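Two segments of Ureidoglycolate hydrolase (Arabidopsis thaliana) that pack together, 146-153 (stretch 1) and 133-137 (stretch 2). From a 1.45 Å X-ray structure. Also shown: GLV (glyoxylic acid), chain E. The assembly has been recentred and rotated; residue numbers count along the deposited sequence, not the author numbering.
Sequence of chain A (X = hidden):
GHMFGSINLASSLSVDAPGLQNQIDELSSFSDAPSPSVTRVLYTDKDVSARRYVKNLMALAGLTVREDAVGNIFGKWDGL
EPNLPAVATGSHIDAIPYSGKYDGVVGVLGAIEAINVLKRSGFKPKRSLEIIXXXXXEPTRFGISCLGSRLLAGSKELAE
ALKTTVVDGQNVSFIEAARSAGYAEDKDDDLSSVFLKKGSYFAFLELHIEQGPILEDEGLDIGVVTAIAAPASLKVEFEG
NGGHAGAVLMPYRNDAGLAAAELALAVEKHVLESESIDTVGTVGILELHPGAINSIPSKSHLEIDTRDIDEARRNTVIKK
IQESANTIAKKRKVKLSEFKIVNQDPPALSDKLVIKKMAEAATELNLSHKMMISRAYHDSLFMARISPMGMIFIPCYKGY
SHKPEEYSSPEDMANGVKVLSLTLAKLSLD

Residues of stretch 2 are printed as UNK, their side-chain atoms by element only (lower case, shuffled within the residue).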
ATOM      1  N   CYS A 146      16.426  -7.826  14.091  1.00 14.49           N
ATOM      2  CA  CYS A 146      17.727  -8.206  14.641  1.00 14.96           C
ATOM      3  C   CYS A 146      18.556  -9.029  13.671  1.00 17.01           C
ATOM      4  O   CYS A 146      19.161 -10.032  14.063  1.00 16.37           O
ATOM      5  CB  CYS A 146      17.544  -8.982  15.949  1.00 16.97           C
ATOM      6  SG  CYS A 146      16.741  -8.015  17.263  1.00 16.67           S
ATOM      7  N   LEU A 147      18.585  -8.606  12.413  1.00 13.69           N
ATOM      8  CA  LEU A 147      19.250  -9.409  11.384  1.00 16.16           C
ATOM      9  C   LEU A 147      20.722  -9.633  11.741  1.00 18.41           C
ATOM     10  O   LEU A 147      21.225 -10.758  11.676  1.00 18.13           O
ATOM     11  CB  LEU A 147      19.097  -8.748  10.014  1.00 17.21           C
ATOM     12  CG  LEU A 147      19.543  -9.571   8.800  1.00 19.60           C
ATOM     13  CD1 LEU A 147      18.689  -9.226   7.581  1.00 20.73           C
ATOM     14  CD2 LEU A 147      21.021  -9.344   8.502  1.00 21.43           C
ATOM     15  N   GLY A 148      21.399  -8.565  12.145  1.00 14.06           N
ATOM     16  CA  GLY A 148      22.801  -8.646  12.506  1.00 16.40           C
ATOM     17  C   GLY A 148      23.067  -9.512  13.720  1.00 17.94           C
ATOM     18  O   GLY A 148      23.949 -10.373  13.685  1.00 18.80           O
ATOM     19  N   SER A 149      22.325  -9.287  14.800  1.00 15.62           N
ATOM     20  CA  SER A 149      22.591  -9.996  16.046  1.00 17.07           C
ATOM     21  C   SER A 149      22.114 -11.452  16.020  1.00 16.44           C
ATOM     22  O   SER A 149      22.696 -12.301  16.703  1.00 18.46           O
ATOM     23  CB  SER A 149      22.040  -9.233  17.260  1.00 15.65           C
ATOM     24  OG  SER A 149      20.647  -8.990  17.124  1.00 15.72           O
ATOM     25  N   ARG A 150      21.072 -11.747  15.243  1.00 15.26           N
ATOM     26  CA  ARG A 150      20.658 -13.142  15.076  1.00 16.09           C
ATOM     27  C   ARG A 150      21.774 -13.934  14.402  1.00 20.19           C
ATOM     28  O   ARG A 150      21.994 -15.108  14.724  1.00 20.21           O
ATOM     29  CB  ARG A 150      19.383 -13.257  14.244  1.00 16.37           C
ATOM     30  CG  ARG A 150      18.097 -12.843  14.945  1.00 17.03           C
ATOM     31  CD  ARG A 150      16.938 -12.970  13.941  1.00 18.35           C
ATOM     32  NE  ARG A 150      15.672 -12.412  14.411  1.00 16.18           N
ATOM     33  CZ  ARG A 150      14.786 -13.078  15.141  1.00 16.03           C
ATOM     34  NH1 ARG A 150      15.027 -14.338  15.511  1.00 16.94           N
ATOM     35  NH2 ARG A 150      13.654 -12.486  15.505  1.00 16.00           N
ATOM     36  N   LEU A 151      22.473 -13.292  13.469  1.00 18.37           N
ATOM     37  CA  LEU A 151      23.630 -13.916  12.825  1.00 20.75           C
ATOM     38  C   LEU A 151      24.827 -14.024  13.758  1.00 22.59           C
ATOM     39  O   LEU A 151      25.485 -15.061  13.804  1.00 22.39           O
ATOM     40  CB  LEU A 151      24.022 -13.179  11.544  1.00 21.60           C
ATOM     41  CG  LEU A 151      23.091 -13.380  10.348  1.00 19.19           C
ATOM     42  CD1 LEU A 151      23.505 -12.480   9.200  1.00 21.32           C
ATOM     43  CD2 LEU A 151      23.066 -14.842   9.899  1.00 22.19           C
ATOM     44  N   LEU A 152      25.122 -12.968  14.507  1.00 18.33           N
ATOM     45  CA  LEU A 152      26.217 -13.049  15.473  1.00 20.65           C
ATOM     46  C   LEU A 152      25.970 -14.192  16.455  1.00 19.28           C
ATOM     47  O   LEU A 152      26.911 -14.877  16.867  1.00 22.02           O
ATOM     48  CB  LEU A 152      26.396 -11.723  16.221  1.00 18.78           C
ATOM     49  CG  LEU A 152      26.831 -10.548  15.343  1.00 19.42           C
ATOM     50  CD1 LEU A 152      26.704  -9.236  16.102  1.00 19.21           C
ATOM     51  CD2 LEU A 152      28.255 -10.732  14.867  1.00 18.93           C
ATOM     52  N   ALA A 153      24.708 -14.414  16.806  1.00 20.36           N
ATOM     53  CA  ALA A 153      24.337 -15.479  17.729  1.00 21.35           C
ATOM     54  C   ALA A 153      24.232 -16.868  17.084  1.00 27.03           C
ATOM     55  O   ALA A 153      23.813 -17.824  17.736  1.00 29.77           O
ATOM     56  CB  ALA A 153      23.046 -15.121  18.462  1.00 20.34           C
ATOM     57  N   UNK A 133      27.984  -1.531  16.108  1.00 15.08           N
ATOM     58  CA  UNK A 133      26.844  -1.006  15.371  1.00 14.30           C
ATOM     59  C   UNK A 133      26.241  -2.184  14.637  1.00 15.00           C
ATOM     60  O   UNK A 133      26.803  -2.660  13.652  1.00 15.88           O
ATOM     61  c   UNK A 133      24.893   0.870  13.994  1.00 17.56           C
ATOM     62  c   UNK A 133      27.274   0.093  14.397  1.00 15.75           C
ATOM     63  c   UNK A 133      26.762   1.694  12.532  1.00 20.00           C
ATOM     64  c   UNK A 133      26.238   0.518  13.350  1.00 16.61           C
ATOM     65  N   UNK A 134      25.116  -2.689  15.131  1.00 13.63           N
ATOM     66  CA  UNK A 134      24.466  -3.817  14.472  1.00 13.70           C
ATOM     67  C   UNK A 134      23.966  -3.382  13.098  1.00 14.73           C
ATOM     68  O   UNK A 134      23.529  -2.244  12.921  1.00 15.71           O
ATOM     69  c   UNK A 134      24.423  -4.686  18.983  1.00 16.87           C
ATOM     70  c   UNK A 134      23.935  -4.155  17.790  1.00 13.86           C
ATOM     71  c   UNK A 134      23.851  -4.935  16.648  1.00 15.74           C
ATOM     72  c   UNK A 134      24.284  -6.250  16.711  1.00 15.38           C
ATOM     73  c   UNK A 134      23.347  -4.360  15.354  1.00 14.00           C
ATOM     74  c   UNK A 134      24.839  -5.998  19.034  1.00 14.50           C
ATOM     75  c   UNK A 134      24.776  -6.782  17.893  1.00 15.37           C
ATOM     76  N   UNK A 135      24.074  -4.265  12.112  1.00 13.75           N
ATOM     77  CA  UNK A 135      23.833  -3.856  10.740  1.00 15.01           C
ATOM     78  C   UNK A 135      22.390  -3.394  10.502  1.00 13.67           C
ATOM     79  O   UNK A 135      22.135  -2.525   9.674  1.00 15.43           O
ATOM     80  c   UNK A 135      24.250  -4.960   9.731  1.00 15.82           C
ATOM     81  c   UNK A 135      23.224  -6.094   9.667  1.00 16.07           C
ATOM     82  o   UNK A 135      24.437  -4.371   8.440  1.00 17.09           O
ATOM     83  N   UNK A 136      21.460  -3.981  11.251  1.00 15.18           N
ATOM     84  CA  UNK A 136      20.051  -3.606  11.210  1.00 14.00           C
ATOM     85  C   UNK A 136      19.367  -4.335  12.343  1.00 15.48           C
ATOM     86  O   UNK A 136      19.673  -5.504  12.597  1.00 16.70           O
ATOM     87  c   UNK A 136      19.420  -4.022   9.878  1.00 17.31           C
ATOM     88  o   UNK A 136      18.007  -4.071   9.983  1.00 18.37           O
ATOM     89  N   UNK A 137      18.440  -3.661  13.022  1.00 15.05           N
ATOM     90  CA  UNK A 137      17.659  -4.302  14.070  1.00 15.01           C
ATOM     91  C   UNK A 137      16.173  -4.316  13.718  1.00 14.24           C
ATOM     92  O   UNK A 137      15.419  -5.162  14.204  1.00 14.10           O
ATOM     93  c   UNK A 137      15.840  -3.674  16.896  1.00 15.45           C
ATOM     94  c   UNK A 137      17.898  -3.592  15.412  1.00 15.11           C
ATOM     95  c   UNK A 137      17.211  -4.238  16.604  1.00 15.75           C
ATOM     96  o   UNK A 137      15.143  -4.282  17.740  1.00 19.19           O
ATOM     97  o   UNK A 137      15.440  -2.646  16.294  1.00 16.97           O
TER
HETATM   98  C1  GLV E 503      11.935  -3.082  17.684  1.00 15.82           C
HETATM   99  O1  GLV E 503      13.033  -3.179  18.525  1.00 16.76           O
HETATM  100  C2  GLV E 503      10.644  -3.450  18.324  1.00 13.91           C
HETATM  101  O2  GLV E 503      10.640  -3.803  19.547  1.00 13.73           O
HETATM  102  O3  GLV E 503       9.573  -3.403  17.649  1.00 14.59           O
HETATM  103  O   HOH W   1      21.012  -6.718  14.554  1.00 14.59           O
HETATM  104  O   HOH W   2      16.953  -6.398  11.278  1.00 15.81           O

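Position 133 carries four side-chain carbons and no heteroatom. The chain forks at the second carbon. The nearest pair is CB of position 133 and Leu152 CD1, 9.5 Å apart. A four-carbon chain forked at its second atom is leucine, so this is Leu133.

Position 134 has seven side-chain carbons: one CB, then a ring of six. No oxygen sits on the ring, which rules out tyrosine. The CA-to-CB bond points toward stretch 1, and ring carbons come close to the CB of Ser149 and the CD1 of Leu152. The residue is Phe134. Its CE1 lies 3.6 Å from Leu152 CD1 and 3.7 Å from Ser149 CB. Both atoms approach the ring obliquely.

Position 135 has three side-chain atoms. CB carries one oxygen and one carbon. The carbon branch faces the start of the helix in stretch 1, near Leu147 and Gly148. Branching at CB with one oxygen and one carbon identifies Thr135. Its methyl carbon CG2 is 3.8 Å from Gly148 CA and 4.1 Å from Leu147 CD2. Its OG1 is hydrogen-bonded elsewhere in the structure.

Position 136 has CB and one oxygen. The CB of position 136 comes no closer to stretch 1 than 4.7 Å, to Leu147 CB, so the direct contacts there are made by the backbone. This is Ser136. Water 2 donates to Ser136 OG at 2.9 Å and accepts from Leu147 N at 3.0 Å. Water 1 donates to Ser136 O at 2.7 Å and accepts from Ser149 N at 2.9 Å.

Position 137 has three side-chain carbons in a row, the third carrying two oxygens. The second carbon lies near the sulfur of Cys146. A carboxylate on a chain of this length is glutamate, Glu137. Its CG is 3.9 Å from Cys146 SG. Its OE2 is 2.5 Å from O1 of the bound glyoxylic acid. Two oxygens this close suggest that an acid group holds a proton and donates it.

The contact runs from Cys146, the N-cap, along the helix as far as Leu152. Cys146 N donates a nearly straight hydrogen bond to Glu137 O at 2.9 Å. Two waters add links from Ser136 to the amides of Leu147 and Ser149. Gly148 lets the backbones come close: an ideal CB there would lie 3.1 Å from Thr135 N, which is tight. Farther along the helix, the Phe134 ring packs against Leu152, an apolar contact, and against the CB of Ser149. The surface buried between the stretches is 350 Å², both sides summed.

Stretch 2 (133-137) LFTSE
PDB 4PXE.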